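Long-range contacts in uncharacterized sugar kinase PH1459 (Pyrococcus horikoshii, PDB 3EWM), which probably phosphorylates a sugar, perhaps fructose, with ATP as phosphate donor, as a member of the PfkB family of carbohydrate kinases: residues 7-12 and 33-38; 53-58 and 78-83; 57-62 and 85-90; 159-164 and 189-194; 228-233 and 264-269. All coordinates share one frame; numbering follows the deposited sequence.

Contact 1 (7-12 and 33-38)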
# COMPACT_ATOMS: atom_id res chain seq x y z
N ILE A 7 0.41 -8.61 20.16
CA ILE A 7 1.42 -8.89 19.15
C ILE A 7 0.75 -9.20 17.85
O ILE A 7 -0.16 -10.03 17.78
CB ILE A 7 2.45 -10.00 19.58
CG1 ILE A 7 3.47 -10.25 18.46
CG2 ILE A 7 1.76 -11.31 20.02
CD1 ILE A 7 4.59 -11.23 18.83
N GLY A 8 1.20 -8.54 16.80
CA GLY A 8 0.71 -8.83 15.46
C GLY A 8 0.74 -7.58 14.59
O GLY A 8 1.58 -6.70 14.78
N GLU A 9 -0.21 -7.51 13.67
CA GLU A 9 -0.22 -6.54 12.61
C GLU A 9 -0.46 -5.13 13.13
O GLU A 9 -1.33 -4.89 13.97
CB GLU A 9 -1.24 -6.93 11.52
CG GLU A 9 -2.67 -6.85 11.90
CD GLU A 9 -3.20 -8.08 12.62
OE1 GLU A 9 -2.40 -8.89 13.13
OE2 GLU A 9 -4.45 -8.20 12.69
N LEU A 10 0.36 -4.21 12.63
CA LEU A 10 0.19 -2.79 12.86
C LEU A 10 0.37 -2.17 11.51
O LEU A 10 1.40 -2.38 10.83
CB LEU A 10 1.23 -2.25 13.87
CG LEU A 10 1.37 -0.73 14.02
CD1 LEU A 10 0.08 -0.07 14.51
CD2 LEU A 10 2.57 -0.37 14.93
N LEU A 11 -0.66 -1.45 11.08
CA LEU A 11 -0.69 -1.01 9.69
C LEU A 11 -1.46 0.29 9.51
O LEU A 11 -2.16 0.73 10.42
CB LEU A 11 -1.33 -2.11 8.80
CG LEU A 11 -2.65 -2.75 9.27
CD1 LEU A 11 -3.81 -1.81 9.06
CD2 LEU A 11 -2.89 -4.07 8.54
N ILE A 12 -1.32 0.88 8.32
CA ILE A 12 -2.16 1.99 7.87
C ILE A 12 -3.46 1.45 7.28
O ILE A 12 -3.46 0.65 6.34
CB ILE A 12 -1.45 2.87 6.79
CG1 ILE A 12 -0.09 3.40 7.28
CG2 ILE A 12 -2.38 3.99 6.33
CD1 ILE A 12 -0.21 4.53 8.35
N GLY A 33 -4.29 1.21 12.10
CA GLY A 33 -5.10 0.02 12.16
C GLY A 33 -4.31 -1.21 12.52
O GLY A 33 -3.09 -1.16 12.81
N GLY A 34 -5.03 -2.33 12.47
CA GLY A 34 -4.52 -3.64 12.81
C GLY A 34 -5.17 -3.99 14.11
O GLY A 34 -5.04 -3.25 15.09
N ALA A 35 -5.91 -5.09 14.13
CA ALA A 35 -6.64 -5.51 15.32
C ALA A 35 -5.82 -5.46 16.64
O ALA A 35 -6.27 -4.85 17.60
CB ALA A 35 -7.31 -6.92 15.10
N PRO A 36 -4.59 -6.03 16.67
CA PRO A 36 -3.87 -6.03 17.94
C PRO A 36 -3.49 -4.61 18.39
O PRO A 36 -3.49 -4.34 19.58
CB PRO A 36 -2.60 -6.85 17.64
CG PRO A 36 -2.92 -7.57 16.33
CD PRO A 36 -3.79 -6.64 15.59
N ALA A 37 -3.21 -3.73 17.44
CA ALA A 37 -2.98 -2.32 17.75
C ALA A 37 -4.26 -1.71 18.31
O ALA A 37 -4.22 -0.95 19.28
CB ALA A 37 -2.55 -1.58 16.52
N ASN A 38 -5.39 -2.04 17.69
CA ASN A 38 -6.66 -1.46 18.13
C ASN A 38 -6.99 -1.93 19.53
O ASN A 38 -7.49 -1.16 20.34
CB ASN A 38 -7.81 -1.81 17.18
CG ASN A 38 -7.51 -1.48 15.72
OD1 ASN A 38 -6.67 -0.65 15.41
ND2 ASN A 38 -8.22 -2.15 14.81
O HOH W 1 -6.09 -6.49 11.63

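Contact 2 (53-58 and 78-83)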
# COMPACT_ATOMS: atom_id res chain seq x y z
N ILE A 53 3.71 -5.31 20.28
CA ILE A 53 4.86 -5.85 19.58
C ILE A 53 4.46 -6.00 18.13
O ILE A 53 3.53 -6.73 17.80
CB ILE A 53 5.30 -7.19 20.18
CG1 ILE A 53 5.90 -6.95 21.57
CG2 ILE A 53 6.31 -7.93 19.21
CD1 ILE A 53 5.70 -8.13 22.49
N SER A 54 5.19 -5.30 17.28
CA SER A 54 4.91 -5.31 15.87
C SER A 54 6.12 -4.81 15.11
O SER A 54 7.22 -4.66 15.68
CB SER A 54 3.68 -4.45 15.55
OG SER A 54 3.25 -4.75 14.24
N LYS A 55 5.93 -4.56 13.82
CA LYS A 55 7.04 -4.15 13.00
C LYS A 55 6.47 -3.26 11.93
O LYS A 55 5.46 -3.60 11.29
CB LYS A 55 7.73 -5.37 12.37
CG LYS A 55 9.19 -5.11 11.98
CD LYS A 55 9.86 -6.39 11.54
CE LYS A 55 11.28 -6.15 11.08
NZ LYS A 55 11.96 -7.42 10.72
N VAL A 56 7.09 -2.10 11.76
CA VAL A 56 6.67 -1.14 10.72
C VAL A 56 7.88 -0.87 9.84
O VAL A 56 8.99 -1.30 10.14
CB VAL A 56 6.13 0.19 11.33
CG1 VAL A 56 4.82 -0.05 12.09
CG2 VAL A 56 7.17 0.83 12.25
N GLY A 57 7.65 -0.16 8.74
CA GLY A 57 8.74 0.24 7.88
C GLY A 57 9.43 1.43 8.51
O GLY A 57 8.82 2.22 9.26
N ASN A 58 10.71 1.58 8.20
CA ASN A 58 11.41 2.82 8.50
C ASN A 58 10.96 3.86 7.47
O ASN A 58 11.65 4.18 6.51
CB ASN A 58 12.94 2.62 8.48
CG ASN A 58 13.69 3.91 8.75
OD1 ASN A 58 13.15 4.87 9.32
ND2 ASN A 58 14.97 3.94 8.35
N GLY A 78 8.42 -2.10 21.75
CA GLY A 78 8.45 -3.37 21.03
C GLY A 78 8.02 -3.29 19.57
O GLY A 78 7.82 -4.32 18.91
N ILE A 79 7.88 -2.08 19.03
CA ILE A 79 7.65 -1.93 17.60
C ILE A 79 8.99 -1.72 16.91
O ILE A 79 9.69 -0.74 17.16
CB ILE A 79 6.65 -0.80 17.27
CG1 ILE A 79 5.33 -1.03 18.01
CG2 ILE A 79 6.45 -0.67 15.74
CD1 ILE A 79 4.40 0.14 17.96
N VAL A 80 9.33 -2.66 16.03
CA VAL A 80 10.61 -2.63 15.32
C VAL A 80 10.44 -1.93 13.98
O VAL A 80 9.36 -1.96 13.39
CB VAL A 80 11.16 -4.07 15.12
CG1 VAL A 80 12.40 -4.07 14.24
CG2 VAL A 80 11.47 -4.69 16.47
N LYS A 81 11.48 -1.25 13.52
CA LYS A 81 11.45 -0.65 12.21
C LYS A 81 12.22 -1.55 11.26
O LYS A 81 13.37 -1.91 11.50
CB LYS A 81 12.06 0.76 12.23
CG LYS A 81 11.30 1.71 13.11
CD LYS A 81 11.74 3.15 12.87
CE LYS A 81 10.81 4.11 13.59
NZ LYS A 81 11.05 5.51 13.15
N ASP A 82 11.53 -1.91 10.19
CA ASP A 82 12.08 -2.74 9.14
C ASP A 82 12.73 -1.84 8.09
O ASP A 82 12.09 -0.94 7.53
CB ASP A 82 10.96 -3.58 8.53
CG ASP A 82 11.48 -4.76 7.76
OD1 ASP A 82 12.48 -4.61 7.03
OD2 ASP A 82 10.85 -5.83 7.84
N GLU A 83 14.01 -2.07 7.87
CA GLU A 83 14.74 -1.33 6.84
C GLU A 83 14.52 -1.90 5.44
O GLU A 83 14.91 -1.27 4.46
CB GLU A 83 16.24 -1.32 7.19
CG GLU A 83 16.56 -0.66 8.53
CD GLU A 83 16.25 0.83 8.56
OE1 GLU A 83 16.10 1.45 7.48
OE2 GLU A 83 16.17 1.40 9.67
O HOH W 2 11.18 5.97 10.41

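Contact 3 (57-62 and 85-90)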
# COMPACT_ATOMS: atom_id res chain seq x y z
N GLY A 57 7.65 -0.16 8.74
CA GLY A 57 8.74 0.24 7.88
C GLY A 57 9.43 1.43 8.51
O GLY A 57 8.82 2.22 9.26
N ASN A 58 10.71 1.58 8.20
CA ASN A 58 11.41 2.82 8.50
C ASN A 58 10.96 3.86 7.47
O ASN A 58 11.65 4.18 6.51
CB ASN A 58 12.94 2.62 8.48
CG ASN A 58 13.69 3.91 8.75
OD1 ASN A 58 13.15 4.87 9.32
ND2 ASN A 58 14.97 3.94 8.35
N ASP A 59 9.75 4.36 7.68
CA ASP A 59 9.11 5.25 6.73
C ASP A 59 8.12 6.15 7.47
O ASP A 59 7.87 5.94 8.66
CB ASP A 59 8.51 4.47 5.55
CG ASP A 59 7.48 3.41 5.95
OD1 ASP A 59 6.58 3.70 6.76
OD2 ASP A 59 7.56 2.29 5.40
N PRO A 60 7.56 7.16 6.77
CA PRO A 60 6.65 8.10 7.42
C PRO A 60 5.44 7.42 8.03
O PRO A 60 4.90 7.89 9.03
CB PRO A 60 6.19 8.98 6.27
CG PRO A 60 7.38 8.95 5.31
CD PRO A 60 7.78 7.51 5.36
N PHE A 61 5.00 6.32 7.42
CA PHE A 61 3.80 5.63 7.88
C PHE A 61 4.11 4.88 9.16
O PHE A 61 3.29 4.84 10.07
CB PHE A 61 3.24 4.71 6.79
CG PHE A 61 2.49 5.45 5.69
CD1 PHE A 61 2.33 6.85 5.75
CD2 PHE A 61 1.94 4.76 4.62
CE1 PHE A 61 1.62 7.54 4.78
CE2 PHE A 61 1.22 5.45 3.64
CZ PHE A 61 1.07 6.84 3.72
N GLY A 62 5.30 4.31 9.23
CA GLY A 62 5.80 3.69 10.46
C GLY A 62 5.88 4.69 11.58
O GLY A 62 5.43 4.43 12.71
N LYS A 85 11.30 -3.58 4.49
CA LYS A 85 9.90 -3.70 4.12
C LYS A 85 9.21 -2.42 4.53
O LYS A 85 9.62 -1.78 5.48
CB LYS A 85 9.21 -4.92 4.76
CG LYS A 85 9.87 -6.30 4.51
CD LYS A 85 9.83 -6.74 3.08
CE LYS A 85 10.47 -8.14 2.92
NZ LYS A 85 10.27 -8.63 1.52
N HIS A 86 8.19 -2.04 3.78
CA HIS A 86 7.44 -0.84 4.09
C HIS A 86 6.35 -1.17 5.10
O HIS A 86 5.98 -2.33 5.28
CB HIS A 86 6.86 -0.24 2.82
CG HIS A 86 7.94 0.17 1.86
ND1 HIS A 86 8.22 -0.54 0.71
CD2 HIS A 86 8.87 1.14 1.95
CE1 HIS A 86 9.26 0.01 0.11
NE2 HIS A 86 9.67 1.03 0.84
N THR A 87 5.88 -0.12 5.75
CA THR A 87 4.83 -0.22 6.73
C THR A 87 3.60 -0.87 6.10
O THR A 87 3.23 -0.57 4.96
CB THR A 87 4.51 1.18 7.25
OG1 THR A 87 5.66 1.70 7.95
CG2 THR A 87 3.33 1.14 8.18
N GLY A 88 2.98 -1.77 6.84
CA GLY A 88 1.71 -2.34 6.43
C GLY A 88 0.71 -1.30 6.00
O GLY A 88 0.57 -0.22 6.60
N ILE A 89 -0.01 -1.64 4.93
CA ILE A 89 -1.09 -0.84 4.46
C ILE A 89 -2.24 -1.77 4.06
O ILE A 89 -2.04 -2.90 3.59
CB ILE A 89 -0.70 0.07 3.25
CG1 ILE A 89 -0.18 -0.78 2.10
CG2 ILE A 89 0.26 1.25 3.66
CD1 ILE A 89 -0.24 -0.08 0.79
N VAL A 90 -3.43 -1.29 4.30
CA VAL A 90 -4.61 -1.94 3.79
C VAL A 90 -5.58 -0.88 3.31
O VAL A 90 -5.76 0.14 3.98
CB VAL A 90 -5.25 -2.93 4.82
CG1 VAL A 90 -5.58 -2.25 6.11
CG2 VAL A 90 -6.51 -3.62 4.22
O HOH W 3 11.68 0.40 5.19

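Contact 4 (159-164 and 189-194)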
# COMPACT_ATOMS: atom_id res chain seq x y z
N PHE A 159 -6.59 -14.98 21.84
CA PHE A 159 -6.52 -15.10 20.40
C PHE A 159 -7.87 -14.71 19.79
O PHE A 159 -8.89 -15.29 20.14
CB PHE A 159 -6.14 -16.54 20.02
CG PHE A 159 -5.99 -16.77 18.53
CD1 PHE A 159 -4.95 -16.18 17.82
CD2 PHE A 159 -6.89 -17.56 17.84
CE1 PHE A 159 -4.79 -16.41 16.45
CE2 PHE A 159 -6.76 -17.79 16.47
CZ PHE A 159 -5.69 -17.21 15.77
N ASP A 160 -7.84 -13.67 18.98
CA ASP A 160 -8.96 -13.27 18.16
C ASP A 160 -8.79 -14.03 16.85
O ASP A 160 -7.81 -13.85 16.14
CB ASP A 160 -8.90 -11.76 17.97
CG ASP A 160 -10.02 -11.21 17.11
OD1 ASP A 160 -10.95 -11.95 16.73
OD2 ASP A 160 -9.93 -10.00 16.80
N VAL A 161 -9.73 -14.91 16.56
CA VAL A 161 -9.66 -15.74 15.36
C VAL A 161 -9.61 -14.82 14.13
O VAL A 161 -8.87 -15.07 13.18
CB VAL A 161 -10.85 -16.74 15.31
CG1 VAL A 161 -10.88 -17.48 14.01
CG2 VAL A 161 -10.76 -17.72 16.51
N ASN A 162 -10.39 -13.74 14.17
CA ASN A 162 -10.35 -12.70 13.14
C ASN A 162 -10.02 -13.29 11.76
O ASN A 162 -8.99 -12.96 11.15
CB ASN A 162 -9.32 -11.63 13.51
CG ASN A 162 -9.38 -10.42 12.60
OD1 ASN A 162 -10.36 -10.21 11.89
ND2 ASN A 162 -8.33 -9.62 12.61
N LEU A 163 -10.89 -14.16 11.28
CA LEU A 163 -10.53 -14.93 10.11
C LEU A 163 -10.72 -14.14 8.83
O LEU A 163 -11.81 -13.61 8.58
CB LEU A 163 -11.27 -16.27 10.07
CG LEU A 163 -10.68 -17.27 9.07
CD1 LEU A 163 -9.13 -17.29 9.10
CD2 LEU A 163 -11.24 -18.65 9.31
N ARG A 164 -9.65 -14.06 8.03
CA ARG A 164 -9.64 -13.35 6.77
C ARG A 164 -9.21 -14.34 5.69
O ARG A 164 -8.03 -14.45 5.37
CB ARG A 164 -8.67 -12.16 6.84
CG ARG A 164 -9.06 -11.10 7.87
CD ARG A 164 -10.44 -10.50 7.56
NE ARG A 164 -10.82 -9.42 8.48
CZ ARG A 164 -11.61 -9.57 9.54
NH1 ARG A 164 -12.11 -10.77 9.88
NH2 ARG A 164 -11.89 -8.51 10.29
N VAL A 189 -10.32 -17.24 23.80
CA VAL A 189 -10.54 -17.21 22.37
C VAL A 189 -11.77 -16.38 22.09
O VAL A 189 -12.81 -16.54 22.75
CB VAL A 189 -10.67 -18.65 21.77
CG1 VAL A 189 -11.16 -18.62 20.31
CG2 VAL A 189 -9.35 -19.39 21.87
N LYS A 190 -11.62 -15.47 21.13
CA LYS A 190 -12.71 -14.69 20.60
C LYS A 190 -12.95 -15.09 19.15
O LYS A 190 -12.02 -15.11 18.33
CB LYS A 190 -12.38 -13.19 20.71
CG LYS A 190 -13.42 -12.30 20.07
CD LYS A 190 -12.99 -10.83 20.14
CE LYS A 190 -13.85 -9.97 19.26
NZ LYS A 190 -13.52 -10.09 17.83
N ALA A 191 -14.21 -15.38 18.82
CA ALA A 191 -14.58 -15.75 17.48
C ALA A 191 -16.01 -15.34 17.23
O ALA A 191 -16.81 -15.32 18.15
CB ALA A 191 -14.42 -17.26 17.27
N SER A 192 -16.32 -15.01 15.97
CA SER A 192 -17.70 -14.82 15.57
C SER A 192 -18.36 -16.18 15.44
O SER A 192 -17.69 -17.20 15.24
CB SER A 192 -17.79 -14.11 14.21
OG SER A 192 -17.22 -14.93 13.20
N GLU A 193 -19.68 -16.18 15.53
CA GLU A 193 -20.40 -17.42 15.32
C GLU A 193 -20.10 -18.01 13.92
O GLU A 193 -20.04 -19.23 13.78
CB GLU A 193 -21.91 -17.24 15.59
CG GLU A 193 -22.56 -16.14 14.80
CD GLU A 193 -24.05 -16.04 15.11
OE1 GLU A 193 -24.66 -17.06 15.49
OE2 GLU A 193 -24.60 -14.92 14.97
N GLU A 194 -19.85 -17.16 12.92
CA GLU A 194 -19.54 -17.63 11.56
C GLU A 194 -18.20 -18.34 11.50
O GLU A 194 -18.04 -19.38 10.83
CB GLU A 194 -19.61 -16.50 10.51
CG GLU A 194 -21.00 -15.88 10.34
CD GLU A 194 -21.30 -14.72 11.32
OE1 GLU A 194 -20.53 -14.47 12.29
OE2 GLU A 194 -22.34 -14.04 11.11

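Contact 5 (228-233 and 264-269)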
# COMPACT_ATOMS: atom_id res chain seq x y z
N THR A 228 -20.62 -23.83 30.90
CA THR A 228 -21.37 -22.62 31.20
C THR A 228 -21.39 -21.68 30.00
O THR A 228 -20.34 -21.31 29.47
CB THR A 228 -20.79 -21.85 32.41
OG1 THR A 228 -20.56 -22.76 33.49
CG2 THR A 228 -21.75 -20.74 32.87
N VAL A 229 -22.60 -21.31 29.58
CA VAL A 229 -22.81 -20.32 28.53
C VAL A 229 -23.54 -19.12 29.14
O VAL A 229 -24.62 -19.28 29.72
CB VAL A 229 -23.62 -20.91 27.35
CG1 VAL A 229 -23.87 -19.87 26.28
CG2 VAL A 229 -22.89 -22.10 26.76
N VAL A 230 -22.92 -17.94 29.06
CA VAL A 230 -23.58 -16.68 29.44
C VAL A 230 -23.87 -15.88 28.18
O VAL A 230 -22.95 -15.41 27.50
CB VAL A 230 -22.73 -15.85 30.43
CG1 VAL A 230 -23.32 -14.44 30.63
CG2 VAL A 230 -22.59 -16.58 31.77
N ASP A 231 -25.15 -15.75 27.85
CA ASP A 231 -25.51 -14.93 26.71
C ASP A 231 -25.68 -13.48 27.12
O ASP A 231 -26.33 -13.18 28.12
CB ASP A 231 -26.71 -15.49 25.95
CG ASP A 231 -26.29 -16.43 24.82
OD1 ASP A 231 -26.44 -16.08 23.63
OD2 ASP A 231 -25.76 -17.51 25.12
N VAL A 232 -25.05 -12.59 26.36
CA VAL A 232 -25.12 -11.16 26.62
C VAL A 232 -25.72 -10.46 25.41
O VAL A 232 -25.00 -10.15 24.45
CB VAL A 232 -23.72 -10.56 26.96
CG1 VAL A 232 -23.86 -9.12 27.44
CG2 VAL A 232 -22.98 -11.40 28.03
N PRO A 233 -27.06 -10.22 25.42
CA PRO A 233 -27.63 -9.50 24.30
C PRO A 233 -27.14 -8.07 24.30
O PRO A 233 -26.82 -7.51 25.35
CB PRO A 233 -29.15 -9.55 24.56
CG PRO A 233 -29.31 -9.88 25.98
CD PRO A 233 -28.07 -10.61 26.42
N ASP A 264 -15.40 -14.10 36.51
CA ASP A 264 -16.83 -13.93 36.74
C ASP A 264 -17.51 -13.53 35.43
O ASP A 264 -17.43 -12.37 35.03
CB ASP A 264 -17.07 -12.88 37.83
CG ASP A 264 -18.54 -12.74 38.19
OD1 ASP A 264 -19.38 -12.61 37.27
OD2 ASP A 264 -18.87 -12.75 39.40
N LEU A 265 -18.21 -14.47 34.80
CA LEU A 265 -18.75 -14.28 33.45
C LEU A 265 -19.78 -13.17 33.32
O LEU A 265 -19.79 -12.42 32.34
CB LEU A 265 -19.29 -15.59 32.86
CG LEU A 265 -18.27 -16.72 32.63
CD1 LEU A 265 -18.87 -17.87 31.84
CD2 LEU A 265 -17.00 -16.24 31.96
N LEU A 266 -20.65 -13.06 34.33
CA LEU A 266 -21.62 -11.97 34.40
C LEU A 266 -20.99 -10.58 34.50
O LEU A 266 -21.36 -9.68 33.75
CB LEU A 266 -22.60 -12.21 35.56
CG LEU A 266 -23.59 -13.36 35.31
CD1 LEU A 266 -24.51 -13.49 36.50
CD2 LEU A 266 -24.41 -13.10 34.02
N LYS A 267 -20.02 -10.42 35.40
CA LYS A 267 -19.36 -9.12 35.58
C LYS A 267 -18.59 -8.77 34.31
O LYS A 267 -18.61 -7.63 33.85
CB LYS A 267 -18.41 -9.16 36.78
CG LYS A 267 -19.11 -9.17 38.13
CD LYS A 267 -18.09 -9.36 39.25
CE LYS A 267 -18.78 -9.68 40.58
NZ LYS A 267 -19.53 -8.51 41.09
N LEU A 268 -17.92 -9.78 33.77
CA LEU A 268 -17.14 -9.63 32.57
C LEU A 268 -18.05 -9.31 31.38
O LEU A 268 -17.80 -8.37 30.64
CB LEU A 268 -16.36 -10.91 32.34
CG LEU A 268 -15.41 -11.01 31.17
CD1 LEU A 268 -14.37 -9.90 31.23
CD2 LEU A 268 -14.76 -12.41 31.27
N GLY A 269 -19.13 -10.08 31.23
CA GLY A 269 -20.12 -9.84 30.18
C GLY A 269 -20.74 -8.45 30.19
O GLY A 269 -20.80 -7.78 29.15

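Contact 1 (7-12 and 33-38)
Leu-11 and Gly-33 form an antiparallel hydrogen-bonded pair, and from there the chain of 33-38 turns into the first turn of helix 35-45 beside residues 7-10. Leu-11 N reaches Gly-33 O at 3.0 Å, and Gly-33 N reaches Leu-11 O at 2.8 Å. The first donor stands above the carbonyl plane, while the second lies nearly along the C=O axis. The side chain of Leu-11 curls back over this pair, and its CD1 rests 3.5 Å from Gly-33 C. Glu-9 CG stands between the backbone N and the carbonyl carbon (chi1 68°), and the chain bends again at chi2. The Glu-9 side chain thereby crosses that of Pro-36 at about a right angle, with Glu-9 CD 3.4 Å from Pro-36 CD. A water joins the two segments next to it. It donates to Glu-9 OE2 at 2.6 Å and accepts from Ala-35 N at 2.9 Å. Leu-10 CD1 meets Ala-37 CB at 3.6 Å, and strand 49-57 and helix 60-71 also pack on Leu-10. Gly-34 is the N-cap residue of helix 35-45. A side chain at Gly-34 would collide with Glu-9 O, and one at Gly-8 with the Pro-36 ring. The two glycines let the helix start close against 7-12, where the chain passes from strand 3-7 of the large sheet to strand 11-16 of the small one. Glu-9 O is buried without a polar partner. The negative charge of Glu-9, one water away from an amide at the start of the helix, is likely to be favoured by that helix end.

Contact 2 (53-58 and 78-83)
Lys-55 lies over Val-80 and ends at Asp-82, on the face of the sheet that these three side chains share. CG is anti to the backbone N (chi1 -156°), and the chain is extended beyond it. CB passes 3.9 Å from Val-80 O. CG sits 3.8 Å from Val-80 CB, and CD begins to approach the carboxylate of Asp-82. CE is 3.3 Å from Asp-82 OD2. NZ makes a salt bridge to the same oxygen at 3.5 Å. NZ has further partners in Asn-111 O and the carboxylate of Asp-116. Asp-82 in turn accepts from Asn-111 ND2 and from Lys-84 N. Strands 49-57 and 79-82 run parallel and are joined through helix 60-71, so strand, helix and strand form a beta-alpha-beta crossover at one edge of the nine-stranded sheet. The axes of the two strand segments differ by 31°. Backbone bonds alternate along the pair: Ser-54 N to Gly-78 O, Val-80 N to Ser-54 O, Val-56 N to Val-80 O, Asp-82 N to Val-56 O and Asn-58 N to Asp-82 O. On the face toward helix 60-71, Val-56 CG2 touches Ile-79 CG2 at 3.9 Å, and Leu-65 and Leu-69 cover the two residues. Beyond the strand ends, Asn-58 ND2 gives a hydrogen bond of 2.9 Å to Glu-83 OE1. OE1 receives it on its syn lone pair, although the amide and carboxylate planes stand 79° apart. A water accepts from Lys-81 NZ at 2.8 Å and also lies close to Asn-58 OD1.

Contact 3 (57-62 and 85-90)
The first torsions of Asp-59 and Thr-87 turn the carboxylate and the hydroxyl to each other. Asp-59 CG stands between its backbone N and carbonyl carbon (chi1 58°), and Thr-87 OG1 is anti to its own carbonyl carbon (chi1 -65°). The motif is a helix N-cap: Asp-59 precedes helix 60-71, and its OD1 accepts from Gly-62 N at 2.8 Å. The same carboxylate grips Thr-87 with both oxygens. Thr-87 OG1 donates to Asp-59 OD1 at 2.5 Å, from the syn side but 24° out of the carboxylate plane. Thr-87 N donates to Asp-59 OD2 at 3.0 Å, on its syn lone pair. OG1 also accepts from Gly-57 N at 2.8 Å, at the end of strand 49-57. An alanine in place of Asp-59 would probably leave Gly-62 N without its cap and both the hydroxyl and the N-H of Thr-87 without their acceptors. Gly-57 has no room for a side chain, since one would run into Lys-85 O, His-86 and the Asp-59 carboxylate. Phe-61 CB packs 3.8 Å from Thr-87 CB. The contact faces the other subunit, where Phe-91 of that chain meets the Phe-61 ring edge-to-face and Tyr-104 OH of that chain is hydrogen-bonded to Thr-87 O. Within the chain, Ile-89 CG2 comes up at the edge of the Phe-61 ring, near its plane, 4.0 Å from CD2.

Contact 4 (159-164 and 189-194)
Val-161 and Lys-190 meet in the close-packed half of the contact, where the two backbones are joined by straight bonds. Lys-190 N donates to Phe-159 O at 2.9 Å, and Val-161 N donates to Lys-190 O at 2.9 Å with an angle of 177°. Val-161 CG2 touches both Val-189 CG1, at 3.9 Å, and Ala-191 CB, at 3.8 Å. Helix 193-200 covers this side through Glu-195 and Leu-199. Strands 156-160 and 188-192 are parallel neighbours of the large sheet, and helix 172-185 links them as a beta-alpha-beta crossover. The other half is looser. Asp-160 and Lys-190 lie side by side and point the same way. NZ, brought round by a bend at chi4 (-76°), forms a salt bridge to Asp-160 OD1 at 3.4 Å, with a weak hydrogen bond in it. Asn-162 N gives that oxygen a second, weak bond. Replacing Asp-160 with an alanine would probably leave the Lys-190 ammonium without this counter-charge and the Asn-162 amide without that acceptor. Lys-190 belongs to the ATP site, and Phe-249 and Met-250 of helix 245-259 pack on it. Past Asn-162 the two segments part, and the partly exposed Leu-163 packs on Tyr-198 and on Met-175 and Leu-179 of helix 172-185.

Contact 5 (228-233 and 264-269)
Val-230 packs on Leu-265 and Leu-266 where strand 228-233, an outermost strand of the nine-stranded sheet, lies against the start of helix 265-279. This is helix-on-sheet packing at the edge of the PfkB fold. The axes of the strand and helix segments pass 9.2 Å apart at an angle of 26°. The contact is van der Waals packing, mostly between apolar side chains, and every second residue of the strand faces the helix. Val-230 uses both methyls. Its CG1, anti to the backbone N (chi1 170°), meets Leu-266 CD2 at 3.8 Å, and the two side chains cross at about a right angle. Its CG2 lies 3.6 Å from Leu-265 CB. Thr-228 adds a looser touch at the exposed end, with its CG2 4.2 Å from Leu-265 CD1. The polar bonds lie within one segment or lead out of it. Asp-264 is the N-cap of the helix, and its OD1 accepts from Lys-267 N at 3.0 Å, from above the carboxylate plane. Asp-231, on the other face of the strand, makes a salt bridge to Arg-222 of strand 220-225. Lys-267 is paired with Glu-302, and Pro-233 O weakly with Asn-273 ND2. Gly-269 has no side chain, and one there would clash with Val-232. The valine comes right up to the helix backbone: CG2 is 3.9 Å from Gly-269 CA, and CG1 is 3.8 Å from Gly-269 O.

Contacts 2, 4 and 5 reach the same nine-stranded sheet. Contact 2 lies at one edge and contact 5 at the other, with centres about 37 Å apart. Contact 1 touches contacts 2, 3 and 4. Gly-8 O lies 2.6 Å from Ser-54 OG of contact 2, and Ile-12 N 2.8 Å from Gly-88 O of contact 3. Contacts 2 and 3 share Gly-57 and Asn-58, and contact 3 touches the second subunit. Contact 4 holds Lys-190 of the ATP site, whose side chain is about 4 Å from that of Thr-215. The Ala-35 side chain is about 7 Å from that of Lys-190, and that of Val-232 about 6 Å from Gly-220 of the same site.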